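Local coordinates for protein nicotinate phosphoribosyltransferase (Vibrio cholerae, PDB 4HL7) that probably catalyses the ATP-dependent transfer of a phosphoribosyl group from phosphoribosyl diphosphate to nicotinate, giving nicotinate ribonucleotide for NAD(+) biosynthesis, at residues E334-F339 with V343-G348; P5-P10 with D154-V159. All coordinates share one frame; numbering follows the deposited sequence.

Interaction 1 of 2, residues E334-F339 with V343-G348; sequences ELCEYF and VKISFG
Leu335 O accepts the backbone N-H of Phe339 at 3.0 Å, a bond of the last helical turn, whose four-residue spacing puts Leu335 and Phe339 on the same side of the helix, facing strand 344-348, which runs nearly antiparallel to it (174°). No hydrogen bond crosses between helix and strand; the side-chain contacts are apolar or sulfur-aromatic. Leu335 CB meets the edge of the Phe347 ring near its plane, 3.5 Å from CE2. Cys336 lies by the same ring, its SG 3.5 Å from CE1 in an oblique sulfur-aromatic contact. Ile345 turns CG1 between its backbone N and carbonyl carbon (chi1 70°), sending CD1 to within 3.8 Å of Cys336 CA, while its CG2 branch reaches back toward Phe339 CB. Farther along, Val343 CG1 sits 3.8 Å from Phe339 CB, the two side chains alongside; Phe339 contributes mainly CB and the near ring atoms, its far end leading away. Branched Val343 and Ile345 suit the extended backbone; the small Cys336 side chain probably leaves room for the broad Phe347 ring. This is the return half of the beta-alpha-beta unit 320-323, 329-339, 344-349. With all six touching residues buried and nonpolar, exclusion of water and shape fit, rather than charge, would hold helix to strand.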
loop_
_atom_site.group_PDB
_atom_site.type_symbol
_atom_site.label_atom_id
_atom_site.label_comp_id
_atom_site.label_asym_id
_atom_site.label_seq_id
_atom_site.Cartn_x
_atom_site.Cartn_y
_atom_site.Cartn_z
ATOM N N GLU A 334 -14.057 -11.761 -12.874
ATOM C CA GLU A 334 -14.973 -12.562 -12.048
ATOM C C GLU A 334 -15.696 -11.695 -11.011
ATOM O O GLU A 334 -16.921 -11.885 -10.732
ATOM C CB GLU A 334 -14.192 -13.675 -11.326
ATOM C CG GLU A 334 -15.063 -14.649 -10.575
ATOM C CD GLU A 334 -14.260 -15.672 -9.771
ATOM O OE1 GLU A 334 -14.878 -16.704 -9.445
ATOM O OE2 GLU A 334 -13.051 -15.438 -9.453
ATOM N N LEU A 335 -14.942 -10.800 -10.384
ATOM C CA LEU A 335 -15.518 -9.886 -9.378
ATOM C C LEU A 335 -16.465 -8.910 -10.065
ATOM O O LEU A 335 -17.519 -8.586 -9.483
ATOM C CB LEU A 335 -14.401 -9.166 -8.598
ATOM C CG LEU A 335 -13.843 -10.138 -7.538
ATOM C CD1 LEU A 335 -12.487 -9.613 -7.036
ATOM C CD2 LEU A 335 -14.772 -10.347 -6.356
ATOM N N CYS A 336 -16.106 -8.470 -11.295
ATOM C CA CYS A 336 -17.013 -7.578 -12.079
ATOM C C CYS A 336 -18.400 -8.204 -12.246
ATOM O O CYS A 336 -19.407 -7.542 -12.028
ATOM C CB CYS A 336 -16.466 -7.308 -13.462
ATOM S SG CYS A 336 -15.039 -6.193 -13.509
ATOM N N GLU A 337 -18.426 -9.486 -12.644
ATOM C CA GLU A 337 -19.707 -10.167 -12.883
ATOM C C GLU A 337 -20.497 -10.331 -11.593
ATOM O O GLU A 337 -21.746 -10.231 -11.594
ATOM C CB GLU A 337 -19.449 -11.513 -13.558
ATOM C CG GLU A 337 -19.011 -11.262 -15.006
ATOM C CD GLU A 337 -18.532 -12.483 -15.766
ATOM O OE1 GLU A 337 -18.800 -12.510 -16.974
ATOM O OE2 GLU A 337 -17.878 -13.406 -15.179
ATOM N N TYR A 338 -19.805 -10.669 -10.514
ATOM C CA TYR A 338 -20.461 -10.973 -9.271
ATOM C C TYR A 338 -21.091 -9.706 -8.657
ATOM O O TYR A 338 -22.100 -9.799 -7.978
ATOM C CB TYR A 338 -19.478 -11.535 -8.254
ATOM C CG TYR A 338 -20.114 -12.174 -7.027
ATOM C CD1 TYR A 338 -20.589 -13.498 -7.071
ATOM C CD2 TYR A 338 -20.209 -11.485 -5.815
ATOM C CE1 TYR A 338 -21.164 -14.098 -5.940
ATOM C CE2 TYR A 338 -20.779 -12.057 -4.694
ATOM C CZ TYR A 338 -21.241 -13.369 -4.738
ATOM O OH TYR A 338 -21.760 -13.916 -3.589
ATOM N N PHE A 339 -20.439 -8.559 -8.855
ATOM C CA PHE A 339 -20.885 -7.294 -8.187
ATOM C C PHE A 339 -21.611 -6.308 -9.110
ATOM O O PHE A 339 -22.064 -5.255 -8.663
ATOM C CB PHE A 339 -19.730 -6.646 -7.362
ATOM C CG PHE A 339 -19.389 -7.423 -6.138
ATOM C CD1 PHE A 339 -18.171 -8.121 -6.041
ATOM C CD2 PHE A 339 -20.278 -7.499 -5.091
ATOM C CE1 PHE A 339 -17.864 -8.888 -4.918
ATOM C CE2 PHE A 339 -19.992 -8.232 -3.921
ATOM C CZ PHE A 339 -18.768 -8.939 -3.818
ATOM N N VAL A 343 -22.965 -2.418 -6.563
ATOM C CA VAL A 343 -22.030 -1.580 -5.800
ATOM C C VAL A 343 -21.035 -1.070 -6.802
ATOM O O VAL A 343 -20.895 -1.672 -7.866
ATOM C CB VAL A 343 -21.329 -2.394 -4.666
ATOM C CG1 VAL A 343 -20.472 -3.581 -5.224
ATOM C CG2 VAL A 343 -20.504 -1.458 -3.760
ATOM N N LYS A 344 -20.393 0.080 -6.546
ATOM C CA LYS A 344 -19.368 0.540 -7.490
ATOM C C LYS A 344 -18.081 -0.179 -7.129
ATOM O O LYS A 344 -17.867 -0.465 -5.974
ATOM C CB LYS A 344 -19.141 2.041 -7.350
ATOM C CG LYS A 344 -20.285 2.904 -7.843
ATOM C CD LYS A 344 -19.977 4.414 -7.685
ATOM C CE LYS A 344 -19.675 4.752 -6.213
ATOM N NZ LYS A 344 -19.544 6.242 -5.952
ATOM N N ILE A 345 -17.245 -0.484 -8.140
ATOM C CA ILE A 345 -16.029 -1.184 -7.856
ATOM C C ILE A 345 -14.825 -0.650 -8.645
ATOM O O ILE A 345 -14.950 -0.051 -9.735
ATOM C CB ILE A 345 -16.167 -2.704 -8.154
ATOM C CG1 ILE A 345 -16.256 -2.939 -9.683
ATOM C CG2 ILE A 345 -17.325 -3.279 -7.394
ATOM C CD1 ILE A 345 -16.510 -4.421 -10.048
ATOM N N SER A 346 -13.647 -0.912 -8.091
ATOM C CA SER A 346 -12.422 -0.733 -8.829
ATOM C C SER A 346 -11.392 -1.735 -8.288
ATOM O O SER A 346 -11.501 -2.209 -7.136
ATOM C CB SER A 346 -11.884 0.703 -8.680
ATOM O OG SER A 346 -10.850 0.922 -9.658
ATOM N N PHE A 347 -10.399 -2.071 -9.132
ATOM C CA PHE A 347 -9.360 -3.059 -8.743
ATOM C C PHE A 347 -8.015 -2.390 -8.565
ATOM O O PHE A 347 -7.511 -1.834 -9.500
ATOM C CB PHE A 347 -9.295 -4.122 -9.852
ATOM C CG PHE A 347 -10.638 -4.814 -10.002
ATOM C CD1 PHE A 347 -11.560 -4.394 -10.986
ATOM C CD2 PHE A 347 -11.035 -5.762 -9.066
ATOM C CE1 PHE A 347 -12.854 -4.980 -11.035
ATOM C CE2 PHE A 347 -12.326 -6.337 -9.137
ATOM C CZ PHE A 347 -13.211 -5.923 -10.111
ATOM N N GLY A 348 -7.493 -2.407 -7.336
ATOM C CA GLY A 348 -6.203 -1.816 -7.056
ATOM C C GLY A 348 -5.153 -2.876 -7.279
ATOM O O GLY A 348 -4.997 -3.773 -6.444
#

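Interaction 2 of 2, residues P5-P10 with D154-V159; sequences PRLFSP and DLPLKV
Arg6 and Asp154 mark the closest backbone approach, their CA atoms 7.8 Å apart, where residues 5-7, with helical backbone angles but no regular helical bonds, pass the start of helix 155-174. The gap is bridged from the 5-10 side by side chains, and only lightly. The guanidinium of Arg6 arrives beside the Asp154 backbone, NH2 lying 4.0 Å from Asp154 CA and slightly farther from CB. A bend in the arginine chain (chi3 26°) brings the group round to this place. Its plane stands 71° from that of the carboxylate, and Arg6 NH1 remains 4.9 Å from Asp154 OD2, too far for a salt bridge although the charges are opposite. Both residues are exposed, a setting that suits long, charged side chains. Asp154 also serves the helix through its backbone: its O accepts the N-H of Lys158, at 3.1 Å. Deeper in, Leu7 extends CD2 to 4.3 Å from Pro156 CG, a loose apolar touch. Pro156 fits the first helical turn because residues there need no backbone N-H for the helix, and its compact ring offers a nonpolar surface that also packs on Val194 of helix 192-205. Leu7 is buried, as an aliphatic side chain should be, resting on Phe190 as well, while its carbonyl is bonded by Ser191 OG. The contact thus lays the N-terminal arm, ahead of helix 21-33, against the beginning of helix 155-174. Its chemistry is divided: a small hydrophobic touch inside, and outside it a pair of opposite charges whose attraction is probably weak and softened by water. With just 130 Å² buried and no hydrogen bond between the segments, the pairing by itself is likely modest in strength.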
loop_
_atom_site.group_PDB
_atom_site.type_symbol
_atom_site.label_atom_id
_atom_site.label_comp_id
_atom_site.label_asym_id
_atom_site.label_seq_id
_atom_site.Cartn_x
_atom_site.Cartn_y
_atom_site.Cartn_z
ATOM N N PRO A 5 19.129 1.497 -20.596
ATOM C CA PRO A 5 18.271 2.683 -20.343
ATOM C C PRO A 5 16.781 2.474 -20.677
ATOM O O PRO A 5 15.939 3.258 -20.235
ATOM C CB PRO A 5 18.902 3.783 -21.227
ATOM C CG PRO A 5 19.637 3.042 -22.312
ATOM C CD PRO A 5 20.051 1.696 -21.754
ATOM N N ARG A 6 16.447 1.401 -21.395
ATOM C CA ARG A 6 15.041 1.057 -21.626
ATOM C C ARG A 6 14.416 0.258 -20.466
ATOM O O ARG A 6 13.223 0.216 -20.333
ATOM C CB ARG A 6 14.855 0.333 -22.961
ATOM C CG ARG A 6 15.482 1.029 -24.174
ATOM C CD ARG A 6 14.740 0.654 -25.453
ATOM N NE ARG A 6 13.359 0.290 -25.118
ATOM C CZ ARG A 6 12.678 -0.700 -25.688
ATOM N NH1 ARG A 6 13.238 -1.423 -26.639
ATOM N NH2 ARG A 6 11.441 -0.976 -25.296
ATOM N N LEU A 7 15.248 -0.344 -19.622
ATOM C CA LEU A 7 14.772 -1.048 -18.444
ATOM C C LEU A 7 14.888 -0.164 -17.199
ATOM O O LEU A 7 14.056 -0.271 -16.280
ATOM C CB LEU A 7 15.593 -2.314 -18.207
ATOM C CG LEU A 7 15.139 -3.734 -18.570
ATOM C CD1 LEU A 7 16.080 -4.735 -17.915
ATOM C CD2 LEU A 7 13.702 -4.023 -18.166
ATOM N N PHE A 8 15.938 0.665 -17.144
ATOM C CA PHE A 8 16.240 1.442 -15.937
ATOM C C PHE A 8 16.536 2.889 -16.312
ATOM O O PHE A 8 17.403 3.128 -17.166
ATOM C CB PHE A 8 17.456 0.876 -15.239
ATOM C CG PHE A 8 17.329 -0.557 -14.860
ATOM C CD1 PHE A 8 18.122 -1.519 -15.485
ATOM C CD2 PHE A 8 16.417 -0.954 -13.874
ATOM C CE1 PHE A 8 18.022 -2.874 -15.138
ATOM C CE2 PHE A 8 16.315 -2.296 -13.503
ATOM C CZ PHE A 8 17.115 -3.262 -14.163
ATOM N N SER A 9 15.818 3.852 -15.705
ATOM C CA SER A 9 16.208 5.268 -15.876
ATOM C C SER A 9 17.427 5.594 -14.996
ATOM O O SER A 9 17.796 4.787 -14.094
ATOM C CB SER A 9 15.041 6.201 -15.518
ATOM O OG SER A 9 14.457 5.852 -14.243
ATOM N N PRO A 10 18.020 6.806 -15.174
ATOM C CA PRO A 10 19.169 7.082 -14.335
ATOM C C PRO A 10 18.833 7.126 -12.859
ATOM O O PRO A 10 19.644 6.738 -12.028
ATOM C CB PRO A 10 19.659 8.463 -14.840
ATOM C CG PRO A 10 19.159 8.568 -16.229
ATOM C CD PRO A 10 17.827 7.843 -16.218
ATOM N N ASP A 154 12.161 -4.929 -24.035
ATOM C CA ASP A 154 10.779 -4.880 -24.490
ATOM C C ASP A 154 9.846 -5.922 -23.859
ATOM O O ASP A 154 8.667 -5.917 -24.127
ATOM C CB ASP A 154 10.701 -4.942 -26.015
ATOM C CG ASP A 154 11.435 -6.132 -26.599
ATOM O OD1 ASP A 154 11.581 -7.172 -25.912
ATOM O OD2 ASP A 154 11.865 -6.025 -27.768
ATOM N N LEU A 155 10.386 -6.813 -23.037
ATOM C CA LEU A 155 9.549 -7.864 -22.409
ATOM C C LEU A 155 8.408 -7.355 -21.530
ATOM O O LEU A 155 7.295 -7.812 -21.671
ATOM C CB LEU A 155 10.402 -8.872 -21.632
ATOM C CG LEU A 155 9.616 -10.066 -21.052
ATOM C CD1 LEU A 155 8.887 -10.855 -22.152
ATOM C CD2 LEU A 155 10.581 -10.985 -20.344
ATOM N N PRO A 156 8.676 -6.400 -20.593
ATOM C CA PRO A 156 7.574 -6.031 -19.730
ATOM C C PRO A 156 6.382 -5.498 -20.518
ATOM O O PRO A 156 5.239 -5.858 -20.215
ATOM C CB PRO A 156 8.178 -4.935 -18.804
ATOM C CG PRO A 156 9.657 -5.174 -18.873
ATOM C CD PRO A 156 9.937 -5.735 -20.232
ATOM N N LEU A 157 6.614 -4.696 -21.561
ATOM C CA LEU A 157 5.461 -4.197 -22.304
ATOM C C LEU A 157 4.825 -5.277 -23.212
ATOM O O LEU A 157 3.600 -5.244 -23.429
ATOM C CB LEU A 157 5.801 -2.941 -23.112
ATOM C CG LEU A 157 5.885 -1.619 -22.350
ATOM C CD1 LEU A 157 6.259 -0.510 -23.348
ATOM C CD2 LEU A 157 4.574 -1.315 -21.616
ATOM N N LYS A 158 5.617 -6.229 -23.696
ATOM C CA LYS A 158 5.033 -7.322 -24.518
ATOM C C LYS A 158 4.058 -8.083 -23.639
ATOM O O LYS A 158 2.978 -8.493 -24.085
ATOM C CB LYS A 158 6.098 -8.305 -25.099
ATOM C CG LYS A 158 6.806 -7.814 -26.374
ATOM C CD LYS A 158 7.647 -8.906 -27.055
ATOM N N VAL A 159 4.460 -8.311 -22.389
ATOM C CA VAL A 159 3.656 -9.114 -21.466
ATOM C C VAL A 159 2.366 -8.361 -21.183
ATOM O O VAL A 159 1.255 -8.943 -21.166
ATOM C CB VAL A 159 4.400 -9.374 -20.121
ATOM C CG1 VAL A 159 3.429 -9.922 -19.071
ATOM C CG2 VAL A 159 5.563 -10.328 -20.337
#

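The two contacts do not touch: their centres are 30 Å apart and their nearest atoms about 16 Å. They are nevertheless related through helix 155-174. Interaction 2 meets its first turn, whereas Arg174, at its far end, forms a salt bridge with Glu337 on the outer side of the helix of interaction 1, and Asn178 just beyond it bonds Cys336 O. Interaction 1 is local, closing a beta-alpha-beta unit; interaction 2 joins segments whose closest ends are 144 residues apart and is partly open to solvent. His232, predicted to be phosphorylated, is in neither contact, and what the geometry supports is their part in the fold.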